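Subtilase cytotoxin, subunit B (Escherichia coli, PDB 3DWA) forms the glycan-binding B-pentamer of the AB5 subtilase cytotoxin, which recognises a non-human glycan on host cells. Local coordinates at the interface of chains A and B. Residues are numbered along the deposited sequence; one frame, centred on the assembly and turned at random. Chains: chain A/B, Subtilase cytotoxin, subunit B.

Contact 1: the interface of chains A and B. Residues chain A 100-104, 110; chain B 18-20, 31-33, 43, 92.
The hydroxyl oxygen OG1 of A:Thr102 takes part in two firm hydrogen bonds across the interface, accepting from the backbone N of B:Phe19 at 2.9 Å and donating to the amide oxygen OE1 of B:Gln18 at 2.8 Å, and makes a weak third to O of B:Phe19 at 3.3 Å. It belongs to an antiparallel strand pairing between neighbouring B-subunits of the AB5 pentamer, where strand 96-102 of chain A meets strand 14-24 of chain B. OG1 sits in the crowded position between its own backbone N and carbonyl carbon (chi1 55°), with CG2 turned toward CB of B:Phe19. The backbone N of A:Thr102 donates to the carbonyl O of B:Phe19 at 3.0 Å, nearly along the C=O axis. B:Gln18 bends at chi2 (-65°) to bring OE1 back to the hydroxyl, which lies above the amide's carbonyl plane. Past this edge, A:Phe110 reaches onto chain B with CG anti to its backbone N (chi1 179°). Its ring CG rests 3.6 Å from CB of B:Gln18, and CD2 meets CB of B:His20. At the far end, CZ touches SG of B:Cys31 at 3.7 Å, while CB of B:Glu33 lies over one face toward the rim. The main chain of strands 14-24 and 27-35 meets the ring's edge, wedging the phenyl in among their side chains. A short hydrogen bond (2.4 Å) from OG of A:Ser101 to the carbonyl O of A:Phe110 ties the residue back to the pairing strand.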
loop_
_atom_site.group_PDB
_atom_site.type_symbol
_atom_site.label_atom_id
_atom_site.label_comp_id
_atom_site.label_asym_id
_atom_site.label_seq_id
_atom_site.Cartn_x
_atom_site.Cartn_y
_atom_site.Cartn_z
ATOM N N LEU A 100 -3.325 13.905 -12.127
ATOM C CA LEU A 100 -2.287 14.669 -11.416
ATOM C C LEU A 100 -0.991 14.505 -12.153
ATOM O O LEU A 100 -0.784 13.468 -12.760
ATOM C CB LEU A 100 -2.056 14.167 -9.964
ATOM C CG LEU A 100 -3.232 14.306 -8.989
ATOM C CD1 LEU A 100 -3.108 13.295 -7.845
ATOM C CD2 LEU A 100 -3.326 15.714 -8.478
ATOM N N SER A 101 -0.121 15.508 -12.041
ATOM C CA SER A 101 1.258 15.482 -12.583
ATOM C C SER A 101 2.185 16.239 -11.687
ATOM O O SER A 101 1.779 17.197 -11.049
ATOM C CB SER A 101 1.355 16.207 -13.927
ATOM O OG SER A 101 0.587 15.517 -14.867
ATOM N N THR A 102 3.444 15.809 -11.684
ATOM C CA THR A 102 4.549 16.574 -11.132
ATOM C C THR A 102 4.813 17.763 -12.124
ATOM O O THR A 102 4.384 17.734 -13.272
ATOM C CB THR A 102 5.807 15.654 -11.052
ATOM O OG1 THR A 102 6.048 15.127 -12.341
ATOM C CG2 THR A 102 5.561 14.436 -10.144
ATOM N N CYS A 103 5.471 18.812 -11.642
ATOM C CA CYS A 103 5.728 20.025 -12.412
ATOM C C CYS A 103 7.193 20.352 -12.355
ATOM O O CYS A 103 7.859 20.079 -11.344
ATOM C CB CYS A 103 4.964 21.242 -11.846
ATOM S SG CYS A 103 3.181 21.085 -11.981
ATOM N N THR A 104 7.677 20.985 -13.421
ATOM C CA THR A 104 9.060 21.506 -13.405
ATOM C C THR A 104 9.073 23.020 -13.098
ATOM O O THR A 104 9.998 23.526 -12.433
ATOM C CB THR A 104 9.833 21.177 -14.691
ATOM O OG1 THR A 104 9.068 21.573 -15.815
ATOM C CG2 THR A 104 10.104 19.707 -14.799
ATOM N N PHE A 110 4.500 17.806 -16.233
ATOM C CA PHE A 110 4.544 16.656 -17.113
ATOM C C PHE A 110 3.112 16.194 -17.420
ATOM O O PHE A 110 2.290 16.065 -16.515
ATOM C CB PHE A 110 5.376 15.560 -16.440
ATOM C CG PHE A 110 5.485 14.273 -17.239
ATOM C CD1 PHE A 110 6.073 14.267 -18.508
ATOM C CD2 PHE A 110 5.043 13.071 -16.699
ATOM C CE1 PHE A 110 6.177 13.095 -19.245
ATOM C CE2 PHE A 110 5.154 11.895 -17.400
ATOM C CZ PHE A 110 5.693 11.890 -18.690
ATOM N N GLN B 18 9.792 12.564 -13.497
ATOM C CA GLN B 18 8.411 13.103 -13.597
ATOM C C GLN B 18 7.399 11.964 -13.545
ATOM O O GLN B 18 7.677 10.842 -13.967
ATOM C CB GLN B 18 8.157 13.921 -14.889
ATOM C CG GLN B 18 9.133 15.103 -15.183
ATOM C CD GLN B 18 9.047 16.227 -14.159
ATOM O OE1 GLN B 18 7.955 16.610 -13.693
ATOM N NE2 GLN B 18 10.206 16.740 -13.775
ATOM N N PHE B 19 6.214 12.283 -13.051
ATOM C CA PHE B 19 5.170 11.279 -12.806
ATOM C C PHE B 19 3.801 11.909 -13.174
ATOM O O PHE B 19 3.520 13.009 -12.763
ATOM C CB PHE B 19 5.211 10.889 -11.332
ATOM C CG PHE B 19 4.862 9.454 -11.082
ATOM C CD1 PHE B 19 5.859 8.543 -10.797
ATOM C CD2 PHE B 19 3.530 9.024 -11.134
ATOM C CE1 PHE B 19 5.546 7.192 -10.568
ATOM C CE2 PHE B 19 3.201 7.698 -10.889
ATOM C CZ PHE B 19 4.211 6.778 -10.604
ATOM N N HIS B 20 3.006 11.252 -14.010
ATOM C CA HIS B 20 1.651 11.726 -14.323
ATOM C C HIS B 20 0.700 10.551 -14.172
ATOM O O HIS B 20 1.060 9.430 -14.475
ATOM C CB HIS B 20 1.568 12.258 -15.767
ATOM C CG HIS B 20 0.167 12.455 -16.275
ATOM N ND1 HIS B 20 -0.407 11.634 -17.230
ATOM C CD2 HIS B 20 -0.779 13.366 -15.947
ATOM C CE1 HIS B 20 -1.646 12.030 -17.459
ATOM N NE2 HIS B 20 -1.899 13.079 -16.693
ATOM N N CYS B 31 2.215 7.550 -16.362
ATOM C CA CYS B 31 3.308 7.706 -17.290
ATOM C C CYS B 31 4.457 8.254 -16.450
ATOM O O CYS B 31 4.242 9.074 -15.568
ATOM C CB CYS B 31 2.899 8.671 -18.444
ATOM S SG CYS B 31 4.137 8.751 -19.831
ATOM N N ILE B 32 5.665 7.755 -16.673
ATOM C CA ILE B 32 6.851 8.329 -16.024
ATOM C C ILE B 32 7.772 8.967 -17.059
ATOM O O ILE B 32 7.748 8.588 -18.211
ATOM C CB ILE B 32 7.641 7.260 -15.243
ATOM C CG1 ILE B 32 7.964 6.079 -16.156
ATOM C CG2 ILE B 32 6.850 6.801 -14.002
ATOM C CD1 ILE B 32 8.789 5.004 -15.493
ATOM N N GLU B 33 8.574 9.944 -16.642
ATOM C CA GLU B 33 9.665 10.407 -17.479
ATOM C C GLU B 33 10.937 10.211 -16.685
ATOM O O GLU B 33 10.958 10.360 -15.463
ATOM C CB GLU B 33 9.471 11.860 -17.904
ATOM C CG GLU B 33 10.578 12.429 -18.820
ATOM C CD GLU B 33 10.910 13.879 -18.447
ATOM O OE1 GLU B 33 9.976 14.731 -18.417
ATOM O OE2 GLU B 33 12.094 14.160 -18.142
ATOM N N SER B 43 10.229 8.149 -21.895
ATOM C CA SER B 43 8.903 8.161 -21.304
ATOM C C SER B 43 8.317 6.790 -21.600
ATOM O O SER B 43 8.625 6.181 -22.617
ATOM C CB SER B 43 7.973 9.215 -21.926
ATOM O OG SER B 43 8.470 10.546 -21.814
ATOM N N LEU B 92 2.012 12.398 -24.575
ATOM C CA LEU B 92 2.717 11.472 -23.693
ATOM C C LEU B 92 3.691 10.619 -24.491
ATOM O O LEU B 92 4.776 11.073 -24.806
ATOM C CB LEU B 92 1.714 10.615 -22.882
ATOM C CG LEU B 92 0.864 11.396 -21.872
ATOM C CD1 LEU B 92 -0.270 10.501 -21.316
ATOM C CD2 LEU B 92 1.755 11.926 -20.736
#

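Contact 2: the interface of chains A and B. Residues chain A 59, 62-63, 66, 100; chain B 19, 21, 61, 65.
Strand pairing and helix packing combine in this subunit-subunit interface of the AB5 toxin B-pentamer, extending a sheet from one copy to the next and setting the two 57-70 helices against each other. A:Leu100 and B:Thr21 form an antiparallel bridge with a reciprocal pair of backbone hydrogen bonds. N of B:Thr21 donates to O of A:Leu100 at 2.8 Å, nearly along the C=O axis, and N of A:Leu100 returns a bond to O of B:Thr21 at 2.9 Å, in the carbonyl plane. The B:Thr21 side chain puts CG2 in the crowded position between its backbone N and carbonyl carbon, where it packs 3.6 Å from CG of A:Gln63. A:Gln63, bent at chi2 (-27°), slides past B:Tyr61 in the opposite direction, its amide almost perpendicular to the phenol ring. Its NE2 and the tyrosine OH are modelled too close together for that pair to be interpreted. The same amide lies nearly parallel to the B:Phe19 ring, its CD 4.0 Å from the ring's CE2. Farther along the helices, A:Tyr66 and B:Leu65 reach toward each other tip to tip. CD1 of B:Leu65 stands 3.8 Å from the centroid of the A:Tyr66 ring, squarely over its face in a CH-pi contact, and also lies over the rim of the B:Phe19 ring within its own chain.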
loop_
_atom_site.group_PDB
_atom_site.type_symbol
_atom_site.label_atom_id
_atom_site.label_comp_id
_atom_site.label_asym_id
_atom_site.label_seq_id
_atom_site.Cartn_x
_atom_site.Cartn_y
_atom_site.Cartn_z
ATOM N N THR A 59 -5.739 5.028 -7.671
ATOM C CA THR A 59 -4.485 5.650 -8.123
ATOM C C THR A 59 -4.381 7.096 -7.656
ATOM O O THR A 59 -3.351 7.526 -7.164
ATOM C CB THR A 59 -4.398 5.607 -9.669
ATOM O OG1 THR A 59 -4.688 4.285 -10.130
ATOM C CG2 THR A 59 -3.026 6.054 -10.177
ATOM N N ASN A 62 -3.823 7.479 -3.789
ATOM C CA ASN A 62 -2.410 7.184 -3.553
ATOM C C ASN A 62 -1.542 8.385 -3.949
ATOM O O ASN A 62 -0.820 8.904 -3.108
ATOM C CB ASN A 62 -1.956 5.900 -4.304
ATOM C CG ASN A 62 -2.577 4.602 -3.743
ATOM O OD1 ASN A 62 -3.092 4.544 -2.600
ATOM N ND2 ASN A 62 -2.497 3.521 -4.551
ATOM N N GLN A 63 -1.687 8.844 -5.202
ATOM C CA GLN A 63 -0.919 9.952 -5.749
ATOM C C GLN A 63 -1.158 11.207 -4.928
ATOM O O GLN A 63 -0.206 11.873 -4.544
ATOM C CB GLN A 63 -1.298 10.258 -7.206
ATOM C CG GLN A 63 -0.494 9.696 -8.327
ATOM C CD GLN A 63 0.969 9.380 -8.023
ATOM O OE1 GLN A 63 1.825 10.252 -7.872
ATOM N NE2 GLN A 63 1.252 8.126 -7.977
ATOM N N TYR A 66 0.335 11.044 -1.449
ATOM C CA TYR A 66 1.778 11.181 -1.724
ATOM C C TYR A 66 2.177 12.669 -1.892
ATOM O O TYR A 66 3.071 13.182 -1.178
ATOM C CB TYR A 66 2.164 10.363 -2.961
ATOM C CG TYR A 66 3.655 10.409 -3.272
ATOM C CD1 TYR A 66 4.520 9.493 -2.682
ATOM C CD2 TYR A 66 4.203 11.390 -4.118
ATOM C CE1 TYR A 66 5.861 9.511 -2.937
ATOM C CE2 TYR A 66 5.591 11.405 -4.387
ATOM C CZ TYR A 66 6.399 10.460 -3.780
ATOM O OH TYR A 66 7.765 10.438 -3.979
ATOM N N LEU A 100 -3.325 13.905 -12.127
ATOM C CA LEU A 100 -2.287 14.669 -11.416
ATOM C C LEU A 100 -0.991 14.505 -12.153
ATOM O O LEU A 100 -0.784 13.468 -12.760
ATOM C CB LEU A 100 -2.056 14.167 -9.964
ATOM C CG LEU A 100 -3.232 14.306 -8.989
ATOM C CD1 LEU A 100 -3.108 13.295 -7.845
ATOM C CD2 LEU A 100 -3.326 15.714 -8.478
ATOM N N PHE B 19 6.214 12.283 -13.051
ATOM C CA PHE B 19 5.170 11.279 -12.806
ATOM C C PHE B 19 3.801 11.909 -13.174
ATOM O O PHE B 19 3.520 13.009 -12.763
ATOM C CB PHE B 19 5.211 10.889 -11.332
ATOM C CG PHE B 19 4.862 9.454 -11.082
ATOM C CD1 PHE B 19 5.859 8.543 -10.797
ATOM C CD2 PHE B 19 3.530 9.024 -11.134
ATOM C CE1 PHE B 19 5.546 7.192 -10.568
ATOM C CE2 PHE B 19 3.201 7.698 -10.889
ATOM C CZ PHE B 19 4.211 6.778 -10.604
ATOM N N THR B 21 -0.518 10.821 -13.730
ATOM C CA THR B 21 -1.530 9.809 -13.604
ATOM C C THR B 21 -2.822 10.394 -14.142
ATOM O O THR B 21 -3.120 11.580 -13.914
ATOM C CB THR B 21 -1.643 9.381 -12.121
ATOM O OG1 THR B 21 -2.053 8.021 -12.025
ATOM C CG2 THR B 21 -2.514 10.317 -11.259
ATOM N N TYR B 61 3.209 0.445 -11.084
ATOM C CA TYR B 61 2.852 1.669 -10.415
ATOM C C TYR B 61 3.585 1.848 -9.077
ATOM O O TYR B 61 4.157 2.900 -8.841
ATOM C CB TYR B 61 1.340 1.793 -10.217
ATOM C CG TYR B 61 1.019 3.000 -9.377
ATOM C CD1 TYR B 61 1.063 4.255 -9.916
ATOM C CD2 TYR B 61 0.742 2.873 -8.005
ATOM C CE1 TYR B 61 0.811 5.377 -9.149
ATOM C CE2 TYR B 61 0.477 3.986 -7.213
ATOM C CZ TYR B 61 0.508 5.242 -7.817
ATOM O OH TYR B 61 0.231 6.364 -7.094
ATOM N N LEU B 65 6.725 4.507 -8.513
ATOM C CA LEU B 65 6.570 5.517 -7.481
ATOM C C LEU B 65 7.641 5.409 -6.401
ATOM O O LEU B 65 8.205 6.454 -5.960
ATOM C CB LEU B 65 5.137 5.556 -6.894
ATOM C CG LEU B 65 4.883 6.691 -5.870
ATOM C CD1 LEU B 65 5.043 8.088 -6.520
ATOM C CD2 LEU B 65 3.504 6.640 -5.132
#

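Contact 3: the interface of chains A and B. Residues chain A 1, 51-56, 59; chain B 22-23, 26, 28.
This is a polar subunit-subunit interface of the B-pentamer, in which the extended side chain of B:Gln23 plugs into a loop and 3-10 turn of chain A and fastens one copy to the next. CG of B:Gln23 is anti to the backbone N (chi1 -178°) and the chain runs straight on (chi2 175°), delivering the amide to three residues. Its NE2 donates to the carboxylate oxygen OE1 of A:Glu1 at 2.8 Å and to the backbone O of A:Val52 at 2.7 Å. Both acceptors lie in the amide plane, so they fix the rotation of the group. On the other side OE1 takes a bond from the hydroxyl OG of A:Ser56 at 2.7 Å, on a lone pair. CD1 of A:Trp53 packs 3.4 Å from the amide carbon CD, with ring and amide 36° apart. OE1 of A:Glu1 is gripped twice: its anti lone pair faces B:Gln23, and its syn lone pair takes the backbone N of B:Asn26 at 2.8 Å. These two donors may favour the charged carboxylate. A water links OD1 of B:Asn26, at 2.7 Å, to N of A:Ala55 and O of A:Val52. Nearer helix 57-70, CD of B:Pro28 lies 4.0 Å from CB of A:Ala55. In the fold, chain A supplies its N-terminal residue, loop 51-53 and the 3-10 helix 54-56 leading into helix 57-70; chain B supplies the end of strand 14-24, the turn after it and the start of strand 27-35.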
loop_
_atom_site.group_PDB
_atom_site.type_symbol
_atom_site.label_atom_id
_atom_site.label_comp_id
_atom_site.label_asym_id
_atom_site.label_seq_id
_atom_site.Cartn_x
_atom_site.Cartn_y
_atom_site.Cartn_z
ATOM N N GLU A 1 -13.661 9.066 -22.783
ATOM C CA GLU A 1 -13.169 10.296 -22.071
ATOM C C GLU A 1 -11.676 10.138 -21.903
ATOM O O GLU A 1 -11.189 9.035 -22.028
ATOM C CB GLU A 1 -13.827 10.414 -20.671
ATOM C CG GLU A 1 -13.186 9.537 -19.538
ATOM C CD GLU A 1 -13.197 8.001 -19.779
ATOM O OE1 GLU A 1 -12.696 7.255 -18.901
ATOM O OE2 GLU A 1 -13.693 7.535 -20.831
ATOM N N SER A 51 -19.537 7.081 -11.750
ATOM C CA SER A 51 -19.858 6.811 -13.137
ATOM C C SER A 51 -18.626 6.978 -14.014
ATOM O O SER A 51 -18.073 5.983 -14.541
ATOM C CB SER A 51 -20.989 7.694 -13.643
ATOM O OG SER A 51 -21.341 7.308 -14.974
ATOM N N VAL A 52 -18.189 8.224 -14.184
ATOM C CA VAL A 52 -17.199 8.500 -15.222
ATOM C C VAL A 52 -15.762 8.283 -14.732
ATOM O O VAL A 52 -14.995 7.619 -15.387
ATOM C CB VAL A 52 -17.361 9.913 -15.850
ATOM C CG1 VAL A 52 -16.664 9.963 -17.220
ATOM C CG2 VAL A 52 -18.839 10.306 -15.964
ATOM N N TRP A 53 -15.418 8.828 -13.573
ATOM C CA TRP A 53 -14.020 8.834 -13.124
ATOM C C TRP A 53 -13.653 7.923 -11.960
ATOM O O TRP A 53 -12.562 8.030 -11.430
ATOM C CB TRP A 53 -13.523 10.282 -12.903
ATOM C CG TRP A 53 -12.834 10.757 -14.149
ATOM C CD1 TRP A 53 -11.593 10.354 -14.630
ATOM C CD2 TRP A 53 -13.365 11.630 -15.125
ATOM N NE1 TRP A 53 -11.326 10.953 -15.826
ATOM C CE2 TRP A 53 -12.386 11.743 -16.163
ATOM C CE3 TRP A 53 -14.566 12.347 -15.226
ATOM C CZ2 TRP A 53 -12.566 12.554 -17.278
ATOM C CZ3 TRP A 53 -14.745 13.125 -16.305
ATOM C CH2 TRP A 53 -13.744 13.238 -17.335
ATOM N N GLY A 54 -14.549 7.014 -11.587
ATOM C CA GLY A 54 -14.319 6.100 -10.460
ATOM C C GLY A 54 -13.241 5.033 -10.652
ATOM O O GLY A 54 -12.695 4.510 -9.668
ATOM N N ALA A 55 -12.900 4.718 -11.902
ATOM C CA ALA A 55 -11.861 3.726 -12.165
ATOM C C ALA A 55 -10.497 4.181 -11.651
ATOM O O ALA A 55 -9.605 3.361 -11.394
ATOM C CB ALA A 55 -11.797 3.388 -13.675
ATOM N N SER A 56 -10.364 5.491 -11.474
ATOM C CA SER A 56 -9.128 6.148 -11.090
ATOM C C SER A 56 -9.025 6.447 -9.593
ATOM O O SER A 56 -7.983 6.885 -9.122
ATOM C CB SER A 56 -9.043 7.467 -11.834
ATOM O OG SER A 56 -8.583 7.205 -13.120
ATOM N N THR A 59 -5.739 5.028 -7.671
ATOM C CA THR A 59 -4.485 5.650 -8.123
ATOM C C THR A 59 -4.381 7.096 -7.656
ATOM O O THR A 59 -3.351 7.526 -7.164
ATOM C CB THR A 59 -4.398 5.607 -9.669
ATOM O OG1 THR A 59 -4.688 4.285 -10.130
ATOM C CG2 THR A 59 -3.026 6.054 -10.177
ATOM N N GLY B 22 -3.541 9.587 -14.909
ATOM C CA GLY B 22 -4.871 9.960 -15.372
ATOM C C GLY B 22 -5.736 8.756 -15.680
ATOM O O GLY B 22 -5.535 7.670 -15.121
ATOM N N GLN B 23 -6.744 8.973 -16.525
ATOM C CA GLN B 23 -7.661 7.925 -16.954
ATOM C C GLN B 23 -7.978 8.146 -18.441
ATOM O O GLN B 23 -8.049 9.270 -18.888
ATOM C CB GLN B 23 -8.945 8.015 -16.147
ATOM C CG GLN B 23 -9.988 6.964 -16.455
ATOM C CD GLN B 23 -11.182 7.067 -15.514
ATOM O OE1 GLN B 23 -11.024 7.054 -14.289
ATOM N NE2 GLN B 23 -12.378 7.179 -16.079
ATOM N N ASN B 26 -12.248 4.583 -19.470
ATOM C CA ASN B 26 -12.522 3.880 -18.211
ATOM C C ASN B 26 -11.313 3.143 -17.594
ATOM O O ASN B 26 -11.495 2.318 -16.718
ATOM C CB ASN B 26 -13.686 2.886 -18.398
ATOM C CG ASN B 26 -14.538 2.774 -17.181
ATOM O OD1 ASN B 26 -15.024 3.791 -16.674
ATOM N ND2 ASN B 26 -14.741 1.555 -16.693
ATOM N N PRO B 28 -7.542 3.432 -15.601
ATOM C CA PRO B 28 -6.494 4.253 -15.020
ATOM C C PRO B 28 -5.159 4.004 -15.757
ATOM O O PRO B 28 -4.907 2.888 -16.196
ATOM C CB PRO B 28 -6.388 3.706 -13.590
ATOM C CG PRO B 28 -6.893 2.312 -13.678
ATOM C CD PRO B 28 -8.028 2.417 -14.635
HETATM O O HOH W 1 -14.778 5.055 -14.274
#

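The three contacts follow strand 14-24 of chain B along the subunit boundary. The C-alpha centres of contact 1 and contact 2 are about 10 Å apart, and both include A:Leu100 and B:Phe19, forming one continuous strand pairing. Contact 3 lies about 13 Å from contact 2, with A:Thr59 of helix 57-70 common to both, and about 18 Å from contact 1. Helix 57-70 and strand 27-35 of chain B join that edge, and chain A answers with strand 96-102, a helix and its N-terminal region. The two sides are largely different surfaces, fitting head-to-tail closure of the five-copy assembly, although helix 57-70 serves on both.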